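Local atomic coordinates of fatty acid-binding protein homolog 1 (Echinococcus granulosus, PDB entry 1O8V), a protein that binds fatty acids inside a beta-barrel and has been implicated in the acquisition, storage and transport of lipids. Residues M33-I42 / K52-K60; K100-R108 / K116-V124. All coordinates share one frame; numbering follows the deposited sequence.

Both contacts belong to one antiparallel sheet that curls into the barrel of the fatty-acid-binding protein family. Contact 1 comes first along the chain and is complete before contact 2 begins. It joins the end of helix 28-36 and the start of strand 40-47 to strand 50-56 and the residues after it. Contact 2 pairs strands 103-111 and 114-121. The centres of the two contacts are about 17 Å apart, on opposite sides of the chain's centre. The palmitic acid spans them: its methyl end lies at contact 1 and its carboxylate at Arg108 of contact 2. The two also touch directly, where Met53 CE lies 3.7 Å from Arg108 NH1.

Contact 1: M33-I42 / K52-K60; sequences MGNLVKPNLI and KMRSESTFK. With PLM (palmitic acid), chain B.
Ile42 and Glu56 lie on the same face of the sheet, and the end of one side chain reaches the other. Ile42 CD1 comes within 3.6 Å of Glu56 OE1 and is nearly as close to the carboxylate carbon. Glu56 is extended beyond CG, which carries its carboxylate to this methyl group. Asn40 is on this face too. Its ND2 stands 3.9 Å from Glu56 OE1, with the amide and carboxylate planes turned 49° apart. The backbone of Ile42 exchanges two bonds with that of Arg54: its N donates to Arg54 O at 2.7 Å, and Arg54 N donates to Ile42 O. Asn40 N donates to Glu56 O at 3.0 Å, whereas the return bond from Glu56 N to Asn40 O is weak. This is the antiparallel hairpin of strands 40-47 and 50-56, part of the lipid-binding barrel. Leu41 points to the other face, where its CD1 packs on Met53 CB. Beyond the paired strands, contact continues through the end of the helix. Met33 CG sits 3.6 Å from Phe59 CD1, and the Met33 sulfur makes an oblique Met-aromatic contact with the ring. With CG anti to the backbone N (chi1 177°), the Met33 chain bends at chi2 to bring the sulfur near Phe59 CB. Ser57 OG accepts from Phe59 N in an ST turn just before the ring. The palmitic acid tail ends here, with its CF 3.3 Å from Val37 CG2 and its CE 3.8 Å from Phe59 CD2.

Contact 2: K100-R108 / K116-V124; sequences KTKVTYIER and KATVKVDEV. With PLM (palmitic acid), chain B.
The axes of strand segments 103-108 and 116-121 run antiparallel at 166° and approach to 4.6 Å, with Tyr105-Lys120 and Glu107-Thr118 as hydrogen-bonded pairs, each exchanging two backbone bonds. On the face that carries Tyr105, Glu107, Thr118 and Lys120, a salt bridge runs diagonally between the strands. Lys120 NZ donates to Glu107 OE2 at 2.7 Å, approaching from above the carboxylate plane. The lysine chain bends at chi3 and chi4, which turns its ammonium back to the opposite strand. A water accepts from the same NZ and donates to Tyr105 O. A second salt bridge lies near the turn from Val121 to Val124, which is of type II'. There Lys102 NZ meets the syn lone pair of Asp122 OD2 at 2.8 Å; OD2 also forms a salt bridge with Arg23 of helix 17-24. Another water links Val103 O to Asp122 N.

The other face looks into the barrel. Thr104 CG2 packs on Val119 CG1 at 3.7 Å, and Arg108 CG lies against Ala117 CB. The Arg108 chain is extended from CG to NE and carries the guanidinium to the ligand, where NH2 donates to palmitic acid O2 at 3.0 Å in a nearly straight bond (174°). The oxygen lies in the guanidinium plane, at its edge, while Ile106 CG2 covers the centre of one face. This is the hexadecanoate site, to which Arg128 and Tyr130 also contribute, through hydrogen bonds to the ligand. Arg108 NH1 is hydrogen-bonded to His95 ND1, on strand 92-98, the neighbour of strand 103-111. Strand 124-132 flanks strand 114-121, and helix 17-24 packs on Thr104 and Val121.

Contact 1: M33-I42 / K52-K60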
loop_
_atom_site.group_PDB
_atom_site.type_symbol
_atom_site.label_atom_id
_atom_site.label_comp_id
_atom_site.label_asym_id
_atom_site.label_seq_id
_atom_site.Cartn_x
_atom_site.Cartn_y
_atom_site.Cartn_z
ATOM N N MET A 33 0.796 -2.131 16.714
ATOM C CA MET A 33 -0.199 -1.262 16.084
ATOM C C MET A 33 -0.539 -1.753 14.683
ATOM O O MET A 33 -1.707 -1.872 14.325
ATOM C CB MET A 33 0.328 0.163 16.000
ATOM C CG MET A 33 -0.619 1.132 15.300
ATOM S SD MET A 33 -2.004 1.736 16.288
ATOM C CE MET A 33 -1.593 1.176 17.988
ATOM N N GLY A 34 0.479 -2.049 13.887
ATOM C CA GLY A 34 0.281 -2.442 12.507
ATOM C C GLY A 34 -0.554 -3.702 12.366
ATOM O O GLY A 34 -1.269 -3.858 11.381
ATOM N N ASN A 35 -0.469 -4.591 13.350
ATOM C CA ASN A 35 -1.189 -5.854 13.310
ATOM C C ASN A 35 -2.662 -5.688 13.737
ATOM O O ASN A 35 -3.500 -6.567 13.457
ATOM C CB ASN A 35 -0.469 -6.901 14.189
ATOM C CG ASN A 35 0.812 -7.463 13.529
ATOM O OD1 ASN A 35 0.815 -7.748 12.332
ATOM N ND2 ASN A 35 1.892 -7.651 14.319
ATOM N N LEU A 36 -2.953 -4.594 14.424
ATOM C CA LEU A 36 -4.297 -4.318 14.942
ATOM C C LEU A 36 -5.156 -3.562 13.921
ATOM O O LEU A 36 -6.361 -3.817 13.775
ATOM C CB LEU A 36 -4.225 -3.500 16.258
ATOM C CG LEU A 36 -4.025 -4.200 17.607
ATOM C CD1 LEU A 36 -3.731 -3.198 18.714
ATOM C CD2 LEU A 36 -5.215 -5.080 17.967
ATOM N N VAL A 37 -4.545 -2.622 13.214
ATOM C CA VAL A 37 -5.331 -1.634 12.472
ATOM C C VAL A 37 -5.895 -2.162 11.156
ATOM O O VAL A 37 -5.350 -3.065 10.509
ATOM C CB VAL A 37 -4.556 -0.306 12.265
ATOM C CG1 VAL A 37 -4.118 0.285 13.608
ATOM C CG2 VAL A 37 -3.389 -0.477 11.335
ATOM N N LYS A 38 -7.043 -1.600 10.790
ATOM C CA LYS A 38 -7.775 -1.963 9.583
ATOM C C LYS A 38 -8.034 -0.663 8.830
ATOM O O LYS A 38 -9.087 -0.023 9.004
ATOM C CB LYS A 38 -9.088 -2.662 9.924
ATOM C CG LYS A 38 -8.942 -3.916 10.756
ATOM C CD LYS A 38 -10.303 -4.486 11.161
ATOM C CE LYS A 38 -10.170 -5.487 12.287
ATOM N NZ LYS A 38 -11.356 -6.390 12.368
ATOM N N PRO A 39 -7.093 -0.245 8.000
ATOM C CA PRO A 39 -7.201 1.064 7.366
ATOM C C PRO A 39 -8.204 1.112 6.246
ATOM O O PRO A 39 -8.644 0.089 5.713
ATOM C CB PRO A 39 -5.796 1.317 6.811
ATOM C CG PRO A 39 -5.233 0.008 6.599
ATOM C CD PRO A 39 -5.848 -0.927 7.605
ATOM N N ASN A 40 -8.550 2.339 5.885
ATOM C CA ASN A 40 -9.207 2.636 4.630
ATOM C C ASN A 40 -8.136 3.005 3.610
ATOM O O ASN A 40 -6.985 3.310 3.944
ATOM C CB ASN A 40 -10.198 3.790 4.784
ATOM C CG ASN A 40 -11.386 3.440 5.664
ATOM O OD1 ASN A 40 -11.863 2.301 5.680
ATOM N ND2 ASN A 40 -11.891 4.436 6.395
ATOM N N LEU A 41 -8.475 2.885 2.346
ATOM C CA LEU A 41 -7.629 3.355 1.285
ATOM C C LEU A 41 -8.512 4.167 0.369
ATOM O O LEU A 41 -9.530 3.669 -0.104
ATOM C CB LEU A 41 -7.040 2.178 0.514
ATOM C CG LEU A 41 -6.291 2.528 -0.758
ATOM C CD1 LEU A 41 -5.045 3.285 -0.409
ATOM C CD2 LEU A 41 -5.929 1.288 -1.530
ATOM N N ILE A 42 -8.150 5.424 0.158
ATOM C CA ILE A 42 -8.892 6.307 -0.741
ATOM C C ILE A 42 -7.995 6.674 -1.916
ATOM O O ILE A 42 -6.938 7.258 -1.726
ATOM C CB ILE A 42 -9.346 7.583 -0.010
ATOM C CG1 ILE A 42 -10.120 7.220 1.250
ATOM C CG2 ILE A 42 -10.215 8.425 -0.930
ATOM C CD1 ILE A 42 -10.152 8.298 2.284
ATOM N N LYS A 52 -3.748 10.443 -6.085
ATOM C CA LYS A 52 -3.418 10.366 -4.655
ATOM C C LYS A 52 -3.929 9.067 -4.068
ATOM O O LYS A 52 -5.022 8.622 -4.405
ATOM C CB LYS A 52 -4.041 11.554 -3.905
ATOM C CG LYS A 52 -3.753 11.608 -2.422
ATOM C CD LYS A 52 -4.584 12.688 -1.741
ATOM C CE LYS A 52 -4.091 14.090 -2.062
ATOM N NZ LYS A 52 -4.584 15.026 -1.013
ATOM N N MET A 53 -3.131 8.436 -3.200
ATOM C CA MET A 53 -3.629 7.393 -2.307
ATOM C C MET A 53 -3.537 7.898 -0.887
ATOM O O MET A 53 -2.475 8.371 -0.475
ATOM C CB MET A 53 -2.807 6.100 -2.432
ATOM C CG MET A 53 -3.058 5.355 -3.701
ATOM S SD MET A 53 -2.251 3.683 -3.710
ATOM C CE MET A 53 -0.522 4.142 -3.931
ATOM N N ARG A 54 -4.649 7.808 -0.164
ATOM C CA ARG A 54 -4.749 8.204 1.244
ATOM C C ARG A 54 -5.171 6.991 2.075
ATOM O O ARG A 54 -6.057 6.235 1.685
ATOM C CB ARG A 54 -5.762 9.358 1.423
ATOM C CG ARG A 54 -5.970 9.816 2.880
ATOM C CD ARG A 54 -6.870 11.046 3.006
ATOM N NE ARG A 54 -6.194 12.322 2.704
ATOM C CZ ARG A 54 -6.847 13.470 2.482
ATOM N NH1 ARG A 54 -8.168 13.528 2.562
ATOM N NH2 ARG A 54 -6.189 14.586 2.180
ATOM N N SER A 55 -4.488 6.771 3.186
ATOM C CA SER A 55 -4.790 5.684 4.097
ATOM C C SER A 55 -5.113 6.272 5.453
ATOM O O SER A 55 -4.288 6.994 6.024
ATOM C CB SER A 55 -3.601 4.730 4.183
ATOM O OG SER A 55 -3.868 3.654 5.063
ATOM N N GLU A 56 -6.320 5.979 5.945
ATOM C CA GLU A 56 -6.839 6.491 7.213
ATOM C C GLU A 56 -6.960 5.339 8.202
ATOM O O GLU A 56 -7.539 4.309 7.886
ATOM C CB GLU A 56 -8.231 7.109 7.005
ATOM C CG GLU A 56 -8.269 8.329 6.088
ATOM C CD GLU A 56 -9.681 8.867 5.879
ATOM O OE1 GLU A 56 -10.636 8.059 5.868
ATOM O OE2 GLU A 56 -9.823 10.101 5.743
ATOM N N SER A 57 -6.411 5.514 9.398
ATOM C CA SER A 57 -6.575 4.538 10.479
ATOM C C SER A 57 -6.362 5.200 11.842
ATOM O O SER A 57 -5.938 6.353 11.928
ATOM C CB SER A 57 -5.625 3.354 10.311
ATOM O OG SER A 57 -4.299 3.670 10.709
ATOM N N THR A 58 -6.642 4.452 12.901
ATOM C CA THR A 58 -6.399 4.948 14.245
ATOM C C THR A 58 -4.917 5.302 14.474
ATOM O O THR A 58 -4.603 6.159 15.288
ATOM C CB THR A 58 -6.918 3.939 15.297
ATOM O OG1 THR A 58 -6.827 4.520 16.602
ATOM C CG2 THR A 58 -6.048 2.701 15.361
ATOM N N PHE A 59 -4.012 4.686 13.719
ATOM C CA PHE A 59 -2.582 5.024 13.804
ATOM C C PHE A 59 -2.277 6.463 13.350
ATOM O O PHE A 59 -1.692 7.255 14.090
ATOM C CB PHE A 59 -1.792 4.015 12.967
ATOM C CG PHE A 59 -0.298 4.111 13.102
ATOM C CD1 PHE A 59 0.311 4.486 14.296
ATOM C CD2 PHE A 59 0.506 3.783 12.018
ATOM C CE1 PHE A 59 1.711 4.552 14.393
ATOM C CE2 PHE A 59 1.890 3.844 12.111
ATOM C CZ PHE A 59 2.490 4.223 13.295
ATOM N N LYS A 60 -2.683 6.791 12.130
ATOM C CA LYS A 60 -2.451 8.122 11.548
ATOM C C LYS A 60 -3.097 8.162 10.168
ATOM O O LYS A 60 -3.527 7.131 9.644
ATOM C CB LYS A 60 -0.944 8.437 11.410
ATOM C CG LYS A 60 -0.100 7.292 10.837
ATOM C CD LYS A 60 1.383 7.714 10.589
ATOM C CE LYS A 60 2.288 7.420 11.773
ATOM N NZ LYS A 60 3.753 7.418 11.430
HETATM C C1 PLM B . -1.682 -1.966 1.736
HETATM O O1 PLM B . -2.590 -2.553 2.444
HETATM O O2 PLM B . -2.095 -1.083 0.850
HETATM C C2 PLM B . -0.218 -2.335 1.961
HETATM C C3 PLM B . 0.661 -1.130 2.261
HETATM C C4 PLM B . 2.049 -1.630 2.670
HETATM C C5 PLM B . 3.005 -0.460 2.866
HETATM C C6 PLM B . 4.451 -0.898 3.146
HETATM C C7 PLM B . 4.683 -1.685 4.438
HETATM C C8 PLM B . 5.007 -0.739 5.567
HETATM C C9 PLM B . 5.101 -1.396 6.934
HETATM C CA PLM B . 4.692 -0.406 8.010
HETATM C CB PLM B . 3.610 -0.914 8.926
HETATM C CC PLM B . 3.108 0.118 9.933
HETATM C CD PLM B . 1.624 -0.039 10.185
HETATM C CE PLM B . 0.737 0.947 9.441
HETATM C CF PLM B . -0.734 0.600 9.648
HETATM C CG PLM B . -1.702 1.533 8.927
#

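Contact 2: K100-R108 / K116-V124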
loop_
_atom_site.group_PDB
_atom_site.type_symbol
_atom_site.label_atom_id
_atom_site.label_comp_id
_atom_site.label_asym_id
_atom_site.label_seq_id
_atom_site.Cartn_x
_atom_site.Cartn_y
_atom_site.Cartn_z
ATOM N N LYS A 100 16.653 1.147 0.725
ATOM C CA LYS A 100 18.133 1.022 0.627
ATOM C C LYS A 100 18.680 -0.245 1.282
ATOM O O LYS A 100 19.880 -0.576 1.103
ATOM C CB LYS A 100 18.897 2.252 1.147
ATOM C CG LYS A 100 18.519 3.568 0.536
ATOM C CD LYS A 100 19.231 4.699 1.300
ATOM C CE LYS A 100 19.086 6.062 0.636
ATOM N NZ LYS A 100 18.607 7.095 1.616
ATOM N N THR A 101 17.841 -0.938 2.053
ATOM C CA THR A 101 18.177 -2.262 2.565
ATOM C C THR A 101 17.294 -3.321 1.914
ATOM O O THR A 101 17.793 -4.369 1.492
ATOM C CB THR A 101 18.001 -2.320 4.079
ATOM O OG1 THR A 101 18.959 -1.442 4.711
ATOM C CG2 THR A 101 18.310 -3.731 4.628
ATOM N N LYS A 102 15.980 -3.054 1.912
ATOM C CA LYS A 102 14.973 -3.914 1.311
ATOM C C LYS A 102 14.175 -3.165 0.271
ATOM O O LYS A 102 13.913 -1.978 0.431
ATOM C CB LYS A 102 13.997 -4.397 2.374
ATOM C CG LYS A 102 14.590 -5.223 3.484
ATOM C CD LYS A 102 15.197 -6.501 2.984
ATOM C CE LYS A 102 15.679 -7.373 4.131
ATOM N NZ LYS A 102 16.426 -8.571 3.632
ATOM N N VAL A 103 13.726 -3.888 -0.747
ATOM C CA VAL A 103 12.719 -3.371 -1.660
ATOM C C VAL A 103 11.424 -4.094 -1.311
ATOM O O VAL A 103 11.387 -5.320 -1.236
ATOM C CB VAL A 103 13.082 -3.582 -3.141
ATOM C CG1 VAL A 103 12.000 -3.027 -4.043
ATOM C CG2 VAL A 103 14.394 -2.938 -3.478
ATOM N N THR A 104 10.376 -3.313 -1.093
ATOM C CA THR A 104 9.038 -3.840 -0.878
ATOM C C THR A 104 8.291 -3.761 -2.196
ATOM O O THR A 104 8.279 -2.705 -2.827
ATOM C CB THR A 104 8.288 -3.042 0.182
ATOM O OG1 THR A 104 9.008 -3.057 1.423
ATOM C CG2 THR A 104 6.932 -3.666 0.459
ATOM N N TYR A 105 7.671 -4.865 -2.604
ATOM C CA TYR A 105 6.881 -4.937 -3.820
ATOM C C TYR A 105 5.425 -5.119 -3.425
ATOM O O TYR A 105 5.051 -6.115 -2.815
ATOM C CB TYR A 105 7.332 -6.090 -4.714
ATOM C CG TYR A 105 8.749 -5.987 -5.192
ATOM C CD1 TYR A 105 9.083 -5.216 -6.290
ATOM C CD2 TYR A 105 9.763 -6.673 -4.550
ATOM C CE1 TYR A 105 10.386 -5.142 -6.730
ATOM C CE2 TYR A 105 11.078 -6.614 -4.996
ATOM C CZ TYR A 105 11.386 -5.838 -6.075
ATOM O OH TYR A 105 12.690 -5.785 -6.484
ATOM N N ILE A 106 4.606 -4.154 -3.798
ATOM C CA ILE A 106 3.171 -4.189 -3.553
ATOM C C ILE A 106 2.487 -4.352 -4.913
ATOM O O ILE A 106 2.853 -3.708 -5.888
ATOM C CB ILE A 106 2.687 -2.884 -2.860
ATOM C CG1 ILE A 106 3.521 -2.605 -1.613
ATOM C CG2 ILE A 106 1.216 -2.973 -2.543
ATOM C CD1 ILE A 106 3.358 -1.187 -1.084
ATOM N N GLU A 107 1.500 -5.243 -4.982
ATOM C CA GLU A 107 0.671 -5.401 -6.177
ATOM C C GLU A 107 -0.763 -5.247 -5.719
ATOM O O GLU A 107 -1.167 -5.926 -4.784
ATOM C CB GLU A 107 0.863 -6.782 -6.830
ATOM C CG GLU A 107 2.275 -7.129 -7.309
ATOM C CD GLU A 107 2.519 -8.645 -7.509
ATOM O OE1 GLU A 107 1.590 -9.470 -7.334
ATOM O OE2 GLU A 107 3.679 -9.039 -7.842
ATOM N N ARG A 108 -1.525 -4.381 -6.364
ATOM C CA ARG A 108 -2.944 -4.245 -6.071
ATOM C C ARG A 108 -3.743 -4.688 -7.277
ATOM O O ARG A 108 -3.445 -4.276 -8.386
ATOM C CB ARG A 108 -3.290 -2.802 -5.718
ATOM C CG ARG A 108 -2.623 -2.335 -4.405
ATOM C CD ARG A 108 -2.896 -0.905 -4.017
ATOM N NE ARG A 108 -2.263 -0.607 -2.737
ATOM C CZ ARG A 108 -1.113 0.016 -2.599
ATOM N NH1 ARG A 108 -0.423 0.433 -3.637
ATOM N NH2 ARG A 108 -0.609 0.162 -1.391
ATOM N N LYS A 116 -7.323 -6.564 -3.700
ATOM C CA LYS A 116 -6.353 -7.399 -3.007
ATOM C C LYS A 116 -4.973 -6.786 -3.174
ATOM O O LYS A 116 -4.504 -6.581 -4.292
ATOM C CB LYS A 116 -6.364 -8.859 -3.499
ATOM C CG LYS A 116 -7.529 -9.673 -2.974
ATOM C CD LYS A 116 -7.189 -11.170 -2.971
ATOM C CE LYS A 116 -8.269 -11.986 -2.258
ATOM N NZ LYS A 116 -8.086 -12.098 -0.776
ATOM N N ALA A 117 -4.329 -6.508 -2.047
ATOM C CA ALA A 117 -2.977 -5.945 -2.032
ATOM C C ALA A 117 -2.017 -7.007 -1.571
ATOM O O ALA A 117 -2.064 -7.424 -0.402
ATOM C CB ALA A 117 -2.904 -4.772 -1.107
ATOM N N THR A 118 -1.155 -7.461 -2.465
ATOM C CA THR A 118 -0.096 -8.416 -2.116
ATOM C C THR A 118 1.171 -7.629 -1.825
ATOM O O THR A 118 1.552 -6.793 -2.621
ATOM C CB THR A 118 0.139 -9.356 -3.291
ATOM O OG1 THR A 118 -1.064 -10.086 -3.568
ATOM C CG2 THR A 118 1.202 -10.417 -2.981
ATOM N N VAL A 119 1.792 -7.906 -0.693
ATOM C CA VAL A 119 2.996 -7.217 -0.255
ATOM C C VAL A 119 4.081 -8.269 -0.102
ATOM O O VAL A 119 3.900 -9.288 0.591
ATOM C CB VAL A 119 2.771 -6.505 1.097
ATOM C CG1 VAL A 119 3.987 -5.719 1.526
ATOM C CG2 VAL A 119 1.545 -5.624 1.021
ATOM N N LYS A 120 5.214 -8.017 -0.743
ATOM C CA LYS A 120 6.327 -8.948 -0.760
ATOM C C LYS A 120 7.616 -8.258 -0.352
ATOM O O LYS A 120 7.910 -7.171 -0.848
ATOM C CB LYS A 120 6.493 -9.549 -2.140
ATOM C CG LYS A 120 5.345 -10.461 -2.527
ATOM C CD LYS A 120 5.645 -11.188 -3.811
ATOM C CE LYS A 120 5.581 -10.281 -4.987
ATOM N NZ LYS A 120 4.251 -10.372 -5.611
ATOM N N VAL A 121 8.380 -8.900 0.514
ATOM C CA VAL A 121 9.739 -8.470 0.872
ATOM C C VAL A 121 10.554 -9.743 0.899
ATOM O O VAL A 121 10.212 -10.668 1.648
ATOM C CB VAL A 121 9.793 -7.762 2.276
ATOM C CG1 VAL A 121 11.230 -7.367 2.633
ATOM C CG2 VAL A 121 8.916 -6.545 2.296
ATOM N N ASP A 122 11.608 -9.788 0.098
ATOM C CA ASP A 122 12.305 -11.071 -0.128
ATOM C C ASP A 122 11.260 -12.149 -0.471
ATOM O O ASP A 122 10.443 -11.922 -1.340
ATOM C CB ASP A 122 13.126 -11.442 1.107
ATOM C CG ASP A 122 14.082 -10.354 1.545
ATOM O OD1 ASP A 122 14.659 -9.643 0.678
ATOM O OD2 ASP A 122 14.330 -10.162 2.739
ATOM N N GLU A 123 11.292 -13.289 0.224
ATOM C CA GLU A 123 10.343 -14.383 0.022
ATOM C C GLU A 123 9.047 -14.287 0.813
ATOM O O GLU A 123 8.152 -15.135 0.668
ATOM C CB GLU A 123 11.026 -15.718 0.338
ATOM C CG GLU A 123 10.993 -16.144 1.790
ATOM C CD GLU A 123 11.949 -15.425 2.716
ATOM O OE1 GLU A 123 12.720 -14.559 2.270
ATOM O OE2 GLU A 123 11.950 -15.770 3.929
ATOM N N VAL A 124 8.933 -13.271 1.668
ATOM C CA VAL A 124 7.772 -13.088 2.537
ATOM C C VAL A 124 6.603 -12.551 1.771
ATOM O O VAL A 124 6.765 -11.624 0.970
ATOM C CB VAL A 124 8.098 -12.121 3.695
ATOM C CG1 VAL A 124 6.889 -11.971 4.627
ATOM C CG2 VAL A 124 9.323 -12.596 4.481
HETATM C C1 PLM B . -1.682 -1.966 1.736
HETATM O O1 PLM B . -2.590 -2.553 2.444
HETATM O O2 PLM B . -2.095 -1.083 0.850
HETATM C C2 PLM B . -0.218 -2.335 1.961
HETATM C C3 PLM B . 0.661 -1.130 2.261
HETATM C C4 PLM B . 2.049 -1.630 2.670
HETATM C C5 PLM B . 3.005 -0.460 2.866
HETATM C C6 PLM B . 4.451 -0.898 3.146
HETATM C C7 PLM B . 4.683 -1.685 4.438
HETATM C C8 PLM B . 5.007 -0.739 5.567
HETATM C C9 PLM B . 5.101 -1.396 6.934
HETATM C CA PLM B . 4.692 -0.406 8.010
HETATM C CB PLM B . 3.610 -0.914 8.926
HETATM C CC PLM B . 3.108 0.118 9.933
HETATM C CD PLM B . 1.624 -0.039 10.185
HETATM C CE PLM B . 0.737 0.947 9.441
HETATM C CF PLM B . -0.734 0.600 9.648
HETATM C CG PLM B . -1.702 1.533 8.927
HETATM O O HOH W 1 12.129 -7.831 -1.878
HETATM O O HOH W 2 3.553 -8.001 -4.531
#